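Local coordinates for alpha-fucosidase (Bifidobacterium bifidum, PDB 2EAB), which probably hydrolyses alpha-1,2-linked L-fucose from glycans, this chain being the catalytic domain of a larger, probably membrane-attached bifidobacterial protein, at residues Tyr22-Ala35 / Asp43-Gly55. Numbering follows the deposited sequence.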
ATOM      1  N   TYR A  22     -11.510  23.655  -2.889  1.00  9.92           N
ATOM      2  CA  TYR A  22     -10.586  24.784  -3.014  1.00 10.12           C
ATOM      3  C   TYR A  22     -11.252  25.916  -3.766  1.00 10.37           C
ATOM      4  O   TYR A  22     -12.014  25.682  -4.697  1.00 10.25           O
ATOM      5  CB  TYR A  22      -9.295  24.356  -3.741  1.00  9.90           C
ATOM      6  CG  TYR A  22      -8.684  23.125  -3.116  1.00  9.46           C
ATOM      7  CD1 TYR A  22      -7.668  23.228  -2.174  1.00  9.04           C
ATOM      8  CD2 TYR A  22      -9.176  21.855  -3.423  1.00  9.14           C
ATOM      9  CE1 TYR A  22      -7.139  22.095  -1.574  1.00  9.36           C
ATOM     10  CE2 TYR A  22      -8.667  20.724  -2.820  1.00  9.07           C
ATOM     11  CZ  TYR A  22      -7.648  20.851  -1.904  1.00  8.85           C
ATOM     12  OH  TYR A  22      -7.153  19.721  -1.304  1.00  9.40           O
ATOM     13  N   LYS A  23     -10.933  27.139  -3.357  1.00 10.65           N
ATOM     14  CA  LYS A  23     -11.529  28.341  -3.936  1.00 10.93           C
ATOM     15  C   LYS A  23     -10.687  28.934  -5.071  1.00 11.02           C
ATOM     16  O   LYS A  23     -10.963  30.039  -5.544  1.00 11.24           O
ATOM     17  CB  LYS A  23     -11.756  29.392  -2.845  1.00 11.37           C
ATOM     18  CG  LYS A  23     -12.736  28.964  -1.762  1.00 12.31           C
ATOM     19  CD  LYS A  23     -13.069  30.121  -0.834  1.00 14.72           C
ATOM     20  CE  LYS A  23     -14.139  29.737   0.175  1.00 16.75           C
ATOM     21  NZ  LYS A  23     -14.651  30.929   0.913  1.00 18.07           N
ATOM     22  N   GLN A  24      -9.669  28.199  -5.514  1.00 10.90           N
ATOM     23  CA  GLN A  24      -8.804  28.664  -6.600  1.00 11.02           C
ATOM     24  C   GLN A  24      -8.167  27.475  -7.326  1.00 10.94           C
ATOM     25  O   GLN A  24      -8.062  26.387  -6.747  1.00 10.42           O
ATOM     26  CB  GLN A  24      -7.740  29.636  -6.068  1.00 11.48           C
ATOM     27  CG  GLN A  24      -6.630  28.999  -5.234  1.00 11.36           C
ATOM     28  CD  GLN A  24      -7.100  28.482  -3.883  1.00 11.07           C
ATOM     29  OE1 GLN A  24      -7.787  29.184  -3.136  1.00 11.27           O
ATOM     30  NE2 GLN A  24      -6.711  27.252  -3.557  1.00 10.82           N
ATOM     31  N   PRO A  25      -7.772  27.666  -8.605  1.00 11.04           N
ATOM     32  CA  PRO A  25      -7.074  26.624  -9.372  1.00 11.01           C
ATOM     33  C   PRO A  25      -5.792  26.120  -8.721  1.00 10.62           C
ATOM     34  O   PRO A  25      -5.235  26.775  -7.842  1.00 10.22           O
ATOM     35  CB  PRO A  25      -6.710  27.331 -10.687  1.00 11.16           C
ATOM     36  CG  PRO A  25      -6.938  28.784 -10.444  1.00 12.63           C
ATOM     37  CD  PRO A  25      -8.006  28.871  -9.421  1.00 11.47           C
ATOM     38  N   ALA A  26      -5.318  24.964  -9.185  1.00 10.66           N
ATOM     39  CA  ALA A  26      -4.046  24.404  -8.734  1.00 11.10           C
ATOM     40  C   ALA A  26      -2.909  25.424  -8.812  1.00 11.54           C
ATOM     41  O   ALA A  26      -2.123  25.548  -7.878  1.00 11.36           O
ATOM     42  CB  ALA A  26      -3.699  23.152  -9.533  1.00 11.30           C
ATOM     43  N   SER A  27      -2.842  26.164  -9.921  1.00 12.46           N
ATOM     44  CA  SER A  27      -1.791  27.165 -10.140  1.00 13.32           C
ATOM     45  C   SER A  27      -1.740  28.253  -9.065  1.00 13.55           C
ATOM     46  O   SER A  27      -0.702  28.890  -8.877  1.00 14.15           O
ATOM     47  CB  SER A  27      -1.950  27.819 -11.514  1.00 13.57           C
ATOM     48  OG  SER A  27      -3.175  28.520 -11.602  1.00 14.60           O
ATOM     49  N   GLN A  28      -2.857  28.453  -8.367  1.00 13.49           N
ATOM     50  CA  GLN A  28      -2.965  29.489  -7.339  1.00 13.68           C
ATOM     51  C   GLN A  28      -3.061  28.916  -5.924  1.00 12.73           C
ATOM     52  O   GLN A  28      -3.316  29.647  -4.963  1.00 12.53           O
ATOM     53  CB  GLN A  28      -4.166  30.394  -7.623  1.00 13.67           C
ATOM     54  CG  GLN A  28      -4.046  31.213  -8.902  1.00 15.48           C
ATOM     55  CD  GLN A  28      -5.226  32.144  -9.117  1.00 15.63           C
ATOM     56  OE1 GLN A  28      -6.379  31.773  -8.892  1.00 19.14           O
ATOM     57  NE2 GLN A  28      -4.943  33.362  -9.562  1.00 18.95           N
ATOM     58  N   THR A  29      -2.852  27.605  -5.805  1.00 12.19           N
ATOM     59  CA  THR A  29      -2.942  26.900  -4.533  1.00 11.70           C
ATOM     60  C   THR A  29      -1.545  26.761  -3.926  1.00 11.85           C
ATOM     61  O   THR A  29      -0.563  26.589  -4.654  1.00 12.13           O
ATOM     62  CB  THR A  29      -3.610  25.514  -4.727  1.00 11.51           C
ATOM     63  OG1 THR A  29      -4.914  25.687  -5.294  1.00 10.72           O
ATOM     64  CG2 THR A  29      -3.736  24.757  -3.410  1.00 11.35           C
ATOM     65  N   ASP A  30      -1.467  26.841  -2.598  1.00 12.03           N
ATOM     66  CA  ASP A  30      -0.205  26.770  -1.862  1.00 12.23           C
ATOM     67  C   ASP A  30       0.573  25.497  -2.191  1.00 11.80           C
ATOM     68  O   ASP A  30       0.087  24.384  -1.960  1.00 11.65           O
ATOM     69  CB  ASP A  30      -0.481  26.852  -0.354  1.00 12.66           C
ATOM     70  CG  ASP A  30       0.779  27.055   0.474  1.00 14.56           C
ATOM     71  OD1 ASP A  30       1.721  26.241   0.370  1.00 16.05           O
ATOM     72  OD2 ASP A  30       0.811  28.023   1.263  1.00 16.08           O
ATOM     73  N   ALA A  31       1.772  25.678  -2.742  1.00 11.48           N
ATOM     74  CA  ALA A  31       2.680  24.569  -3.037  1.00 11.42           C
ATOM     75  C   ALA A  31       4.047  24.822  -2.399  1.00 11.58           C
ATOM     76  O   ALA A  31       5.093  24.488  -2.971  1.00 11.44           O
ATOM     77  CB  ALA A  31       2.804  24.360  -4.544  1.00 11.63           C
ATOM     78  N   THR A  32       4.024  25.396  -1.198  1.00 11.89           N
ATOM     79  CA  THR A  32       5.241  25.861  -0.531  1.00 12.32           C
ATOM     80  C   THR A  32       5.889  24.832   0.394  1.00 11.66           C
ATOM     81  O   THR A  32       6.939  25.107   0.978  1.00 11.65           O
ATOM     82  CB  THR A  32       4.992  27.154   0.283  1.00 12.78           C
ATOM     83  OG1 THR A  32       4.057  26.885   1.333  1.00 13.98           O
ATOM     84  CG2 THR A  32       4.457  28.267  -0.608  1.00 13.70           C
ATOM     85  N   ALA A  33       5.271  23.663   0.553  1.00 11.12           N
ATOM     86  CA  ALA A  33       5.890  22.604   1.348  1.00 10.59           C
ATOM     87  C   ALA A  33       7.127  22.049   0.637  1.00 10.26           C
ATOM     88  O   ALA A  33       7.312  22.264  -0.561  1.00 10.07           O
ATOM     89  CB  ALA A  33       4.895  21.496   1.651  1.00 10.44           C
ATOM     90  N   THR A  34       7.976  21.351   1.382  1.00 10.12           N
ATOM     91  CA  THR A  34       9.196  20.761   0.830  1.00 10.32           C
ATOM     92  C   THR A  34       8.898  19.973  -0.443  1.00  9.86           C
ATOM     93  O   THR A  34       8.032  19.096  -0.446  1.00  9.56           O
ATOM     94  CB  THR A  34       9.868  19.835   1.853  1.00 10.54           C
ATOM     95  OG1 THR A  34      10.067  20.554   3.074  1.00 12.24           O
ATOM     96  CG2 THR A  34      11.213  19.346   1.347  1.00 11.32           C
ATOM     97  N   ALA A  35       9.622  20.296  -1.511  1.00  9.53           N
ATOM     98  CA  ALA A  35       9.420  19.665  -2.815  1.00  9.63           C
ATOM     99  C   ALA A  35       9.992  18.253  -2.885  1.00  9.73           C
ATOM    100  O   ALA A  35       9.337  17.334  -3.382  1.00  9.75           O
ATOM    101  CB  ALA A  35      10.016  20.528  -3.914  1.00  9.88           C
ATOM    102  N   ASP A  43       6.704  23.487 -11.877  1.00 11.70           N
ATOM    103  CA  ASP A  43       5.461  22.946 -12.425  1.00 11.55           C
ATOM    104  C   ASP A  43       5.189  21.518 -11.937  1.00 10.83           C
ATOM    105  O   ASP A  43       4.048  21.159 -11.628  1.00 10.39           O
ATOM    106  CB  ASP A  43       5.477  22.992 -13.952  1.00 12.25           C
ATOM    107  CG  ASP A  43       4.099  22.808 -14.551  1.00 14.03           C
ATOM    108  OD1 ASP A  43       3.182  23.588 -14.209  1.00 15.85           O
ATOM    109  OD2 ASP A  43       3.932  21.887 -15.375  1.00 16.26           O
ATOM    110  N   ASN A  44       6.234  20.702 -11.876  1.00 10.07           N
ATOM    111  CA  ASN A  44       6.105  19.355 -11.331  1.00  9.19           C
ATOM    112  C   ASN A  44       5.798  19.393  -9.839  1.00  8.89           C
ATOM    113  O   ASN A  44       4.972  18.618  -9.343  1.00  8.60           O
ATOM    114  CB  ASN A  44       7.368  18.539 -11.595  1.00  9.38           C
ATOM    115  CG  ASN A  44       7.566  18.219 -13.065  1.00  9.55           C
ATOM    116  OD1 ASN A  44       6.616  18.203 -13.847  1.00 10.41           O
ATOM    117  ND2 ASN A  44       8.811  17.945 -13.444  1.00 10.99           N
ATOM    118  N   ASN A  45       6.455  20.296  -9.119  1.00  8.57           N
ATOM    119  CA  ASN A  45       6.148  20.468  -7.710  1.00  8.85           C
ATOM    120  C   ASN A  45       4.708  20.922  -7.487  1.00  8.74           C
ATOM    121  O   ASN A  45       4.034  20.447  -6.565  1.00  8.91           O
ATOM    122  CB  ASN A  45       7.102  21.445  -7.038  1.00  8.90           C
ATOM    123  CG  ASN A  45       6.784  21.620  -5.570  1.00  9.58           C
ATOM    124  OD1 ASN A  45       6.855  20.665  -4.797  1.00  8.70           O
ATOM    125  ND2 ASN A  45       6.377  22.826  -5.188  1.00 11.17           N
ATOM    126  N   ARG A  46       4.232  21.845  -8.322  1.00  8.91           N
ATOM    127  CA  ARG A  46       2.847  22.283  -8.222  1.00  9.14           C
ATOM    128  C   ARG A  46       1.901  21.097  -8.403  1.00  8.75           C
ATOM    129  O   ARG A  46       0.928  20.953  -7.656  1.00  8.81           O
ATOM    130  CB  ARG A  46       2.527  23.394  -9.232  1.00  9.19           C
ATOM    131  CG  ARG A  46       1.147  24.030  -9.036  1.00 10.95           C
ATOM    132  CD  ARG A  46       1.136  25.074  -7.921  1.00 13.45           C
ATOM    133  NE  ARG A  46       1.941  26.253  -8.248  1.00 15.17           N
ATOM    134  CZ  ARG A  46       2.209  27.245  -7.401  1.00 16.18           C
ATOM    135  NH1 ARG A  46       1.731  27.227  -6.161  1.00 17.59           N
ATOM    136  NH2 ARG A  46       2.957  28.263  -7.800  1.00 17.66           N
ATOM    137  N   TRP A  47       2.196  20.248  -9.387  1.00  8.18           N
ATOM    138  CA  TRP A  47       1.386  19.054  -9.635  1.00  7.82           C
ATOM    139  C   TRP A  47       1.182  18.235  -8.350  1.00  7.43           C
ATOM    140  O   TRP A  47       0.047  17.902  -7.977  1.00  7.52           O
ATOM    141  CB  TRP A  47       2.006  18.169 -10.734  1.00  7.64           C
ATOM    142  CG  TRP A  47       1.276  16.857 -10.832  1.00  7.46           C
ATOM    143  CD1 TRP A  47       0.140  16.605 -11.538  1.00  7.72           C
ATOM    144  CD2 TRP A  47       1.603  15.635 -10.151  1.00  7.54           C
ATOM    145  NE1 TRP A  47      -0.257  15.299 -11.355  1.00  8.00           N
ATOM    146  CE2 TRP A  47       0.622  14.684 -10.503  1.00  7.71           C
ATOM    147  CE3 TRP A  47       2.641  15.248  -9.294  1.00  7.66           C
ATOM    148  CZ2 TRP A  47       0.637  13.373 -10.010  1.00  7.15           C
ATOM    149  CZ3 TRP A  47       2.657  13.946  -8.801  1.00  7.30           C
ATOM    150  CH2 TRP A  47       1.661  13.027  -9.164  1.00  7.56           C
ATOM    151  N   GLN A  48       2.280  17.907  -7.676  1.00  7.21           N
ATOM    152  CA  GLN A  48       2.205  16.964  -6.554  1.00  7.33           C
ATOM    153  C   GLN A  48       1.526  17.544  -5.325  1.00  7.46           C
ATOM    154  O   GLN A  48       0.990  16.795  -4.508  1.00  7.51           O
ATOM    155  CB  GLN A  48       3.586  16.418  -6.174  1.00  7.26           C
ATOM    156  CG  GLN A  48       4.510  17.438  -5.538  1.00  8.11           C
ATOM    157  CD  GLN A  48       5.758  16.820  -4.954  1.00  7.69           C
ATOM    158  OE1 GLN A  48       5.830  15.607  -4.731  1.00  7.27           O
ATOM    159  NE2 GLN A  48       6.748  17.658  -4.680  1.00  8.12           N
ATOM    160  N   GLN A  49       1.542  18.870  -5.190  1.00  7.54           N
ATOM    161  CA  GLN A  49       1.015  19.509  -3.982  1.00  7.86           C
ATOM    162  C   GLN A  49      -0.436  19.960  -4.095  1.00  8.16           C
ATOM    163  O   GLN A  49      -1.090  20.186  -3.074  1.00  8.01           O
ATOM    164  CB  GLN A  49       1.895  20.691  -3.549  1.00  7.94           C
ATOM    165  CG  GLN A  49       3.336  20.302  -3.264  1.00  7.82           C
ATOM    166  CD  GLN A  49       4.054  21.239  -2.305  1.00  8.43           C
ATOM    167  OE1 GLN A  49       3.436  21.876  -1.443  1.00  9.04           O
ATOM    168  NE2 GLN A  49       5.373  21.300  -2.431  1.00  8.50           N
ATOM    169  N   THR A  50      -0.936  20.092  -5.320  1.00  8.11           N
ATOM    170  CA  THR A  50      -2.184  20.835  -5.528  1.00  8.38           C
ATOM    171  C   THR A  50      -3.276  20.162  -6.363  1.00  8.47           C
ATOM    172  O   THR A  50      -4.430  20.579  -6.287  1.00  8.67           O
ATOM    173  CB  THR A  50      -1.927  22.244  -6.137  1.00  8.68           C
ATOM    174  OG1 THR A  50      -1.504  22.100  -7.493  1.00  8.99           O
ATOM    175  CG2 THR A  50      -0.868  23.016  -5.362  1.00  9.01           C
ATOM    176  N   THR A  51      -2.932  19.153  -7.163  1.00  7.98           N
ATOM    177  CA  THR A  51      -3.912  18.556  -8.068  1.00  7.77           C
ATOM    178  C   THR A  51      -4.719  17.447  -7.394  1.00  7.67           C
ATOM    179  O   THR A  51      -4.306  16.895  -6.374  1.00  8.34           O
ATOM    180  CB  THR A  51      -3.255  18.033  -9.367  1.00  7.45           C
ATOM    181  OG1 THR A  51      -2.354  16.964  -9.051  1.00  7.59           O
ATOM    182  CG2 THR A  51      -2.506  19.156 -10.089  1.00  8.17           C
ATOM    183  N   LEU A  52      -5.871  17.126  -7.972  1.00  7.52           N
ATOM    184  CA  LEU A  52      -6.807  16.211  -7.331  1.00  7.60           C
ATOM    185  C   LEU A  52      -6.961  14.927  -8.136  1.00  7.72           C
ATOM    186  O   LEU A  52      -7.327  14.969  -9.308  1.00  7.54           O
ATOM    187  CB  LEU A  52      -8.156  16.898  -7.088  1.00  8.43           C
ATOM    188  CG  LEU A  52      -8.113  18.041  -6.066  1.00  9.03           C
ATOM    189  CD1 LEU A  52      -9.410  18.841  -6.065  1.00 10.02           C
ATOM    190  CD2 LEU A  52      -7.801  17.504  -4.669  1.00 10.10           C
ATOM    191  N   PRO A  53      -6.634  13.780  -7.511  1.00  7.46           N
ATOM    192  CA  PRO A  53      -6.585  12.501  -8.201  1.00  7.63           C
ATOM    193  C   PRO A  53      -7.906  11.749  -8.282  1.00  7.82           C
ATOM    194  O   PRO A  53      -8.733  11.806  -7.365  1.00  7.72           O
ATOM    195  CB  PRO A  53      -5.599  11.701  -7.350  1.00  7.87           C
ATOM    196  CG  PRO A  53      -5.853  12.184  -5.968  1.00  7.98           C
ATOM    197  CD  PRO A  53      -6.212  13.648  -6.102  1.00  7.78           C
ATOM    198  N   PHE A  54      -8.072  11.022  -9.375  1.00  7.60           N
ATOM    199  CA  PHE A  54      -9.156  10.065  -9.518  1.00  7.76           C
ATOM    200  C   PHE A  54      -8.672   8.955 -10.444  1.00  7.29           C
ATOM    201  O   PHE A  54      -7.733   9.145 -11.223  1.00  6.88           O
ATOM    202  CB  PHE A  54     -10.428  10.741 -10.059  1.00  7.84           C
ATOM    203  CG  PHE A  54     -10.304  11.216 -11.474  1.00  8.10           C
ATOM    204  CD1 PHE A  54     -10.768  10.426 -12.515  1.00  8.74           C
ATOM    205  CD2 PHE A  54      -9.713  12.443 -11.775  1.00  8.58           C
ATOM    206  CE1 PHE A  54     -10.649  10.843 -13.832  1.00  9.73           C
ATOM    207  CE2 PHE A  54      -9.588  12.865 -13.096  1.00  8.86           C
ATOM    208  CZ  PHE A  54     -10.059  12.064 -14.124  1.00  8.43           C
ATOM    209  N   GLY A  55      -9.306   7.794 -10.362  1.00  7.34           N
ATOM    210  CA  GLY A  55      -8.904   6.679 -11.202  1.00  7.44           C
ATOM    211  C   GLY A  55      -9.865   5.520 -11.114  1.00  7.24           C
ATOM    212  O   GLY A  55     -10.782   5.516 -10.279  1.00  7.79           O
TER
HETATM  213  O   HOH W   1       0.914  22.215  -0.401  1.00 11.00           O
HETATM  214  O   HOH W   2       2.739  28.209  -3.799  1.00 19.20           O
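Q49, near the C-terminal end of helix 42-50, grips the backbone of A33 from both ends of its amide. Its CB rests on the methyl of A31, 3.9 Å from A31 CB. With CG anti to the carbonyl carbon (chi1 -59°) and the chain extended beyond it, CD is carried past the A31 carbonyl. Q49 OE1 then accepts from A33 N at 3.2 Å, in the plane of the Q49 side-chain carbonyl and on a lone pair, and also accepts a hydrogen bond from a water that donates to D30 O as well. Q49 NE2 reaches A33 O at 2.9 Å, approaching from above that carbonyl's plane. Its other hydrogen goes to N45 OD1. The same N45 oxygen accepts from Q48 NE2, which donates in plane to A35 O at 2.9 Å, while Q48 OE1 is held by F764 N. N45 ND2 binds A31 O at 3.1 Å. Replacing Q49 by alanine removes both amide partners of A33, which would probably leave that backbone N-H and carbonyl without these mates and N45 OD1 with one donor fewer. R46, bent at chi2 and chi3, has S27 O over one guanidinium face, while NH1 bonds weakly to T29 O. Thus three carboxamides on one helix hold backbone carbonyls and one N-H of the irregular loop leading from strand 19-22 into the helix, so side-chain-to-backbone hydrogen bonds probably do much to set its path, with the methyls of A31, A33 and A35 packed against those side chains.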